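Local coordinates for protein P91 (Metagenome, PDB 4ZI5) that hydrolyses phosphotriesters as a promiscuous activity of an alpha/beta-hydrolase enzyme related to dienelactone hydrolases, at the interface of chains A and B. Sequence-based numbering; all coordinates share one arbitrary frame. Chains: chain A/B, P91.

Contact 1: the interface of chains A and B. Residues chain A 205-208, 236; chain B 201-203, 205.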
ATOM      1  N   LEU A 205      -4.611  -0.833   1.783  1.00 11.67           N
ATOM      2  CA  LEU A 205      -3.471  -0.193   2.390  1.00 11.86           C
ATOM      3  C   LEU A 205      -3.957   0.446   3.678  1.00 12.63           C
ATOM      4  O   LEU A 205      -4.711   1.437   3.657  1.00 13.12           O
ATOM      5  CB  LEU A 205      -2.880   0.900   1.474  1.00 12.17           C
ATOM      6  CG  LEU A 205      -1.693   1.725   1.988  1.00 12.23           C
ATOM      7  CD1 LEU A 205      -0.476   0.834   2.251  1.00 12.97           C
ATOM      8  CD2 LEU A 205      -1.365   2.758   0.934  1.00 12.44           C
ATOM      9  N   TYR A 206      -3.515  -0.147   4.782  1.00 13.31           N
ATOM     10  CA  TYR A 206      -3.706   0.384   6.120  1.00 14.16           C
ATOM     11  C   TYR A 206      -2.631   1.423   6.395  1.00 13.45           C
ATOM     12  O   TYR A 206      -1.421   1.102   6.400  1.00 13.32           O
ATOM     13  CB  TYR A 206      -3.563  -0.722   7.173  1.00 16.09           C
ATOM     14  CG  TYR A 206      -4.755  -1.616   7.297  1.00 19.60           C
ATOM     15  CD1 TYR A 206      -4.957  -2.640   6.381  1.00 23.89           C
ATOM     16  CD2 TYR A 206      -5.646  -1.504   8.373  1.00 22.19           C
ATOM     17  CE1 TYR A 206      -6.031  -3.498   6.501  1.00 27.12           C
ATOM     18  CE2 TYR A 206      -6.746  -2.363   8.491  1.00 26.14           C
ATOM     19  CZ  TYR A 206      -6.932  -3.340   7.535  1.00 26.46           C
ATOM     20  OH  TYR A 206      -7.958  -4.241   7.605  1.00 35.41           O
ATOM     21  N   LEU A 207      -3.077   2.626   6.719  1.00 12.66           N
ATOM     22  CA  LEU A 207      -2.194   3.733   7.012  1.00 13.15           C
ATOM     23  C   LEU A 207      -2.177   4.020   8.495  1.00 12.93           C
ATOM     24  O   LEU A 207      -3.137   4.502   9.066  1.00 12.77           O
ATOM     25  CB  LEU A 207      -2.626   4.938   6.219  1.00 13.56           C
ATOM     26  CG  LEU A 207      -2.439   4.678   4.712  1.00 14.43           C
ATOM     27  CD1 LEU A 207      -3.432   5.497   3.923  1.00 14.80           C
ATOM     28  CD2 LEU A 207      -1.013   4.880   4.223  1.00 14.70           C
ATOM     29  N   GLY A 208      -1.066   3.691   9.147  1.00 13.03           N
ATOM     30  CA  GLY A 208      -0.972   3.896  10.588  1.00 12.92           C
ATOM     31  C   GLY A 208      -1.140   5.346  10.999  1.00 13.43           C
ATOM     32  O   GLY A 208      -0.788   6.254  10.264  1.00 12.51           O
ATOM     33  N   ARG A 236       1.008   9.266   0.883  1.00 10.51           N
ATOM     34  CA  ARG A 236       1.206   7.854   0.553  1.00 10.89           C
ATOM     35  C   ARG A 236       0.002   7.257  -0.196  1.00 10.85           C
ATOM     36  O   ARG A 236       0.186   6.448  -1.088  1.00 10.16           O
ATOM     37  CB  ARG A 236       1.482   7.026   1.812  1.00 11.48           C
ATOM     38  CG  ARG A 236       2.860   7.265   2.372  1.00 12.03           C
ATOM     39  CD  ARG A 236       3.036   6.622   3.715  1.00 12.52           C
ATOM     40  NE  ARG A 236       4.344   6.954   4.283  1.00 13.01           N
ATOM     41  CZ  ARG A 236       4.753   6.637   5.515  1.00 12.97           C
ATOM     42  NH1 ARG A 236       3.966   6.002   6.361  1.00 13.13           N
ATOM     43  NH2 ARG A 236       5.957   7.028   5.918  1.00 14.00           N
TER
ATOM     44  N   ASP B 201       5.537   4.767  12.835  1.00 14.33           N
ATOM     45  CA  ASP B 201       5.166   5.148  11.470  1.00 13.92           C
ATOM     46  C   ASP B 201       5.007   3.878  10.639  1.00 13.76           C
ATOM     47  O   ASP B 201       5.992   3.359  10.095  1.00 13.69           O
ATOM     48  CB  ASP B 201       6.231   6.058  10.844  1.00 14.27           C
ATOM     49  CG  ASP B 201       5.943   6.380   9.380  1.00 14.56           C
ATOM     50  OD1 ASP B 201       4.749   6.427   9.013  1.00 15.33           O
ATOM     51  OD2 ASP B 201       6.900   6.547   8.585  1.00 13.64           O
ATOM     52  N   TRP B 202       3.783   3.363  10.576  1.00 12.91           N
ATOM     53  CA  TRP B 202       3.531   2.067   9.994  1.00 12.73           C
ATOM     54  C   TRP B 202       2.524   2.065   8.847  1.00 12.34           C
ATOM     55  O   TRP B 202       1.619   2.906   8.786  1.00 12.36           O
ATOM     56  CB  TRP B 202       3.107   1.062  11.053  1.00 12.56           C
ATOM     57  CG  TRP B 202       1.749   1.218  11.666  1.00 12.61           C
ATOM     58  CD1 TRP B 202       1.393   2.033  12.727  1.00 13.03           C
ATOM     59  CD2 TRP B 202       0.578   0.473  11.332  1.00 13.03           C
ATOM     60  NE1 TRP B 202       0.076   1.847  13.045  1.00 12.84           N
ATOM     61  CE2 TRP B 202      -0.458   0.901  12.208  1.00 13.12           C
ATOM     62  CE3 TRP B 202       0.284  -0.481  10.358  1.00 12.89           C
ATOM     63  CZ2 TRP B 202      -1.764   0.379  12.145  1.00 13.15           C
ATOM     64  CZ3 TRP B 202      -1.029  -0.982  10.277  1.00 13.06           C
ATOM     65  CH2 TRP B 202      -2.030  -0.554  11.172  1.00 13.16           C
ATOM     66  N   GLN B 203       2.697   1.078   7.963  1.00 12.76           N
ATOM     67  CA  GLN B 203       1.696   0.700   6.971  1.00 13.52           C
ATOM     68  C   GLN B 203       1.640  -0.797   6.840  1.00 13.17           C
ATOM     69  O   GLN B 203       2.679  -1.462   6.958  1.00 12.72           O
ATOM     70  CB  GLN B 203       2.048   1.208   5.585  1.00 13.72           C
ATOM     71  CG  GLN B 203       2.440   2.668   5.463  1.00 13.70           C
ATOM     72  CD  GLN B 203       2.912   2.962   4.050  1.00 13.99           C
ATOM     73  OE1 GLN B 203       2.111   3.056   3.136  1.00 12.89           O
ATOM     74  NE2 GLN B 203       4.253   3.101   3.867  1.00 14.37           N
ATOM     75  N   LEU B 205       0.204  -3.322   3.731  1.00 12.42           N
ATOM     76  CA  LEU B 205      -0.361  -3.422   2.403  1.00 12.48           C
ATOM     77  C   LEU B 205      -0.746  -4.863   2.193  1.00 13.13           C
ATOM     78  O   LEU B 205       0.141  -5.749   2.066  1.00 12.65           O
ATOM     79  CB  LEU B 205       0.658  -2.996   1.339  1.00 12.54           C
ATOM     80  CG  LEU B 205       0.239  -3.088  -0.127  1.00 12.41           C
ATOM     81  CD1 LEU B 205      -0.971  -2.189  -0.426  1.00 12.34           C
ATOM     82  CD2 LEU B 205       1.419  -2.683  -0.974  1.00 12.54           C
TER
HETATM   83  O   HOH W   1       1.228   5.440   7.065  1.00 15.86           O

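Contact 2: the interface of chains A and B. Residues chain A 171, 201, 203, 244, 247; chain B 209, 232, 236.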
ATOM      1  N   SER A 171     -10.036  -3.081 -10.961  0.50 13.37           N
ATOM      2  CA  SER A 171      -9.068  -3.172  -9.870  0.50 12.51           C
ATOM      3  C   SER A 171      -9.617  -2.357  -8.709  0.50 12.87           C
ATOM      4  O   SER A 171     -10.371  -1.379  -8.911  0.50 12.66           O
ATOM      5  CB  SER A 171      -7.735  -2.576 -10.294  0.50 12.37           C
ATOM      6  OG  SER A 171      -6.694  -2.928  -9.410  0.50 11.69           O
ATOM      7  N   ASP A 201      -8.973  -8.032  -8.482  1.00 13.40           N
ATOM      8  CA  ASP A 201      -7.624  -7.480  -8.352  1.00 13.80           C
ATOM      9  C   ASP A 201      -7.643  -6.380  -7.290  1.00 14.29           C
ATOM     10  O   ASP A 201      -7.957  -5.238  -7.591  1.00 13.96           O
ATOM     11  CB  ASP A 201      -7.137  -6.909  -9.692  1.00 14.38           C
ATOM     12  CG  ASP A 201      -5.781  -6.215  -9.569  1.00 14.94           C
ATOM     13  OD1 ASP A 201      -4.979  -6.654  -8.716  1.00 16.05           O
ATOM     14  OD2 ASP A 201      -5.521  -5.248 -10.308  1.00 13.23           O
ATOM     15  N   GLN A 203      -6.279  -4.469  -3.447  1.00 13.54           N
ATOM     16  CA  GLN A 203      -5.343  -4.150  -2.390  1.00 13.22           C
ATOM     17  C   GLN A 203      -6.060  -3.374  -1.310  1.00 12.90           C
ATOM     18  O   GLN A 203      -6.951  -2.570  -1.609  1.00 11.68           O
ATOM     19  CB  GLN A 203      -4.215  -3.263  -2.865  1.00 13.55           C
ATOM     20  CG  GLN A 203      -3.476  -3.678  -4.113  1.00 13.64           C
ATOM     21  CD  GLN A 203      -2.516  -2.605  -4.538  1.00 13.89           C
ATOM     22  OE1 GLN A 203      -1.451  -2.446  -3.940  1.00 13.75           O
ATOM     23  NE2 GLN A 203      -2.887  -1.831  -5.575  1.00 13.71           N
ATOM     24  N   LEU A 244      -1.082   2.868  -9.285  1.00 12.90           N
ATOM     25  CA  LEU A 244      -2.056   1.964  -9.851  1.00 13.11           C
ATOM     26  C   LEU A 244      -2.553   2.452 -11.226  1.00 13.49           C
ATOM     27  O   LEU A 244      -2.671   1.664 -12.145  1.00 13.05           O
ATOM     28  CB  LEU A 244      -3.244   1.772  -8.909  1.00 13.32           C
ATOM     29  CG  LEU A 244      -4.325   0.782  -9.346  1.00 13.35           C
ATOM     30  CD1 LEU A 244      -3.762  -0.644  -9.398  1.00 13.52           C
ATOM     31  CD2 LEU A 244      -5.518   0.851  -8.403  1.00 14.03           C
ATOM     32  N   GLU A 247       0.255   1.941 -13.811  1.00 14.89           N
ATOM     33  CA  GLU A 247       0.306   0.504 -14.123  1.00 15.85           C
ATOM     34  C   GLU A 247      -0.821   0.081 -15.089  1.00 15.12           C
ATOM     35  O   GLU A 247      -0.590  -0.662 -16.057  1.00 15.96           O
ATOM     36  CB  GLU A 247       0.207  -0.308 -12.818  1.00 16.85           C
ATOM     37  CG  GLU A 247       0.148  -1.833 -13.001  1.00 18.53           C
ATOM     38  CD  GLU A 247      -0.326  -2.567 -11.756  1.00 20.42           C
ATOM     39  OE1 GLU A 247      -0.052  -2.151 -10.602  1.00 18.35           O
ATOM     40  OE2 GLU A 247      -1.008  -3.598 -11.917  1.00 25.04           O
TER
ATOM     41  N   ASN B 209      -5.010 -11.955  -3.725  1.00 15.57           N
ATOM     42  CA  ASN B 209      -4.697 -13.086  -4.598  1.00 17.33           C
ATOM     43  C   ASN B 209      -3.282 -13.597  -4.421  1.00 17.54           C
ATOM     44  O   ASN B 209      -2.853 -14.474  -5.146  1.00 21.57           O
ATOM     45  CB  ASN B 209      -4.946 -12.757  -6.075  1.00 17.67           C
ATOM     46  CG  ASN B 209      -6.333 -12.227  -6.327  1.00 18.08           C
ATOM     47  OD1 ASN B 209      -6.512 -11.076  -6.748  1.00 20.14           O
ATOM     48  ND2 ASN B 209      -7.313 -13.035  -6.024  1.00 17.32           N
ATOM     49  N   THR B 232       2.135  -9.554  -9.927  1.00 13.39           N
ATOM     50  CA  THR B 232       1.455  -8.287  -9.561  1.00 13.96           C
ATOM     51  C   THR B 232       1.803  -7.843  -8.159  1.00 13.79           C
ATOM     52  O   THR B 232       2.180  -6.661  -7.944  1.00 14.54           O
ATOM     53  CB  THR B 232      -0.067  -8.373  -9.719  1.00 15.05           C
ATOM     54  OG1 THR B 232      -0.352  -8.739 -11.070  1.00 16.54           O
ATOM     55  CG2 THR B 232      -0.725  -7.048  -9.418  1.00 15.18           C
ATOM     56  N   ARG B 236       4.007  -4.502  -7.147  1.00 11.10           N
ATOM     57  CA  ARG B 236       3.393  -3.501  -6.277  1.00 11.17           C
ATOM     58  C   ARG B 236       4.113  -3.353  -4.940  1.00 11.19           C
ATOM     59  O   ARG B 236       4.245  -2.242  -4.446  1.00 10.33           O
ATOM     60  CB  ARG B 236       1.909  -3.816  -6.039  1.00 11.82           C
ATOM     61  CG  ARG B 236       1.048  -3.554  -7.267  1.00 13.08           C
ATOM     62  CD  ARG B 236      -0.370  -4.056  -7.083  1.00 13.97           C
ATOM     63  NE  ARG B 236      -1.134  -3.881  -8.325  1.00 14.92           N
ATOM     64  CZ  ARG B 236      -2.361  -4.352  -8.550  1.00 14.77           C
ATOM     65  NH1 ARG B 236      -3.010  -5.059  -7.629  1.00 14.77           N
ATOM     66  NH2 ARG B 236      -2.930  -4.141  -9.736  1.00 15.28           N
TER
HETATM   67  O   HOH W   2      -4.440  -9.157  -7.622  1.00 21.69           O

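Contact 1: the interface of chains A and B
A:Gly208 lies against B:Trp202 where the strands 202-207 of two dienelactone hydrolase-like subunits, alpha/beta-hydrolases, run antiparallel and pair, a worked example of edge-strand association across a two-fold axis. The CA of A:Gly208 sits over one face of the indole, offset toward its rim, 3.5 Å from the centroid of the five-membered ring of B:Trp202. The indole is turned to meet it by a chi1 of 71°, which tucks CG of B:Trp202 between its own backbone N and carbonyl carbon; the far edge of the ring reaches CB of A:Tyr206. Alongside this CH-pi contact, A:Gly208 N donates to the carbonyl O of B:Trp202 at 2.8 Å. Water 1 links that same oxygen to A:Arg236 NH1. Nearer the axis, A:Leu205 and B:Leu205 cross obliquely, their CD1 methyls 4.1 Å apart. B:Gln203 extends between this leucine pair and A:Arg236, and its amide oxygen OE1 approaches CD1 of A:Leu205 at 3.5 Å. The amide carbon B:Gln203 CD packs on the methylene A:Arg236 CD at 3.7 Å, with amide and guanidinium planes 20° apart. The arginine, extended from CG to NE, comes from helix 231-248 and meets B:Asp201 end-on from the opposite direction. A:Arg236 NH2 donates to OD2 of B:Asp201 at 2.9 Å, nearly straight and in the guanidinium plane, on the syn lone pair of that oxygen. A:Arg236 NH1 reaches the syn side of B:Asp201 OD1 at 2.8 Å in a more bent bond, tilted from both planes. This paired grip restrains the rotation of both flat groups. Replacing A:Arg236 by a leucine would probably leave the carboxylate of B:Asp201 without its cationic mate across the interface and water 1 without one of its partners.

Contact 2: the interface of chains A and B
With chi1 at -72°, B:Arg236 turns CG away from its carbonyl carbon, and the chain then runs extended to NE, carrying the guanidinium from helix 231-248 across to chain A. A:Glu247, on the same helix of the other subunit, has CG opposite its backbone N (chi1 176°) and reaches out to the arginine at about a right angle. Its carboxylate takes the side-on edge of the guanidinium: B:Arg236 NE donates almost straight to A:Glu247 OE1 at 3.1 Å, in the guanidinium plane and on a syn lone pair. B:Arg236 NH2 reaches the syn side of A:Glu247 OE2 at 3.0 Å with more tilt. The two carboxylates of A:Glu247 and A:Asp201 thus occupy neighbouring edges of one guanidinium, with NH2 donating to both. Over the centre of one face stands the methyl CG2 of B:Thr232, one helical turn earlier, while CD1 of A:Leu244 approaches NH2 of B:Arg236 at 3.6 Å. A second-shell bond helps to position the aspartate: the hydroxyl OG of A:Ser171 donates to OD2 of A:Asp201 at 2.8 Å, from well above the carboxylate plane, and OD2 therefore accepts from the serine as well as from the arginine. Water 2 joins OD1 of A:Asp201 at 2.8 Å and continues to the amide oxygen OD1 of B:Asn209. The guanidinium would probably help to keep both neighbouring carboxylates ionised. This intersubunit salt-bridge network ties the C-terminal helix of one subunit to both the helix and the strand entry of the other, probably stabilising the dimer and fixing its register.

Contact 1 and contact 2 have C-alpha centres about 16 Å apart and belong to one two-fold symmetric interface. Both draw on strand 202-207, the residue just ahead of it and helix 231-248. A:Arg236 with B:Asp201 and B:Gln203 in contact 1 recur as B:Arg236 with A:Asp201 and A:Gln203 in contact 2, so the ion pair appears once on either side of the axis. Contact 1 adds the strand pairing through the centre, and contact 2 the glutamate that also binds the arginine and the serine that positions the aspartate. Central strand pairing flanked by charged ends suits a stable dimer, although the structure alone does not show the state in solution.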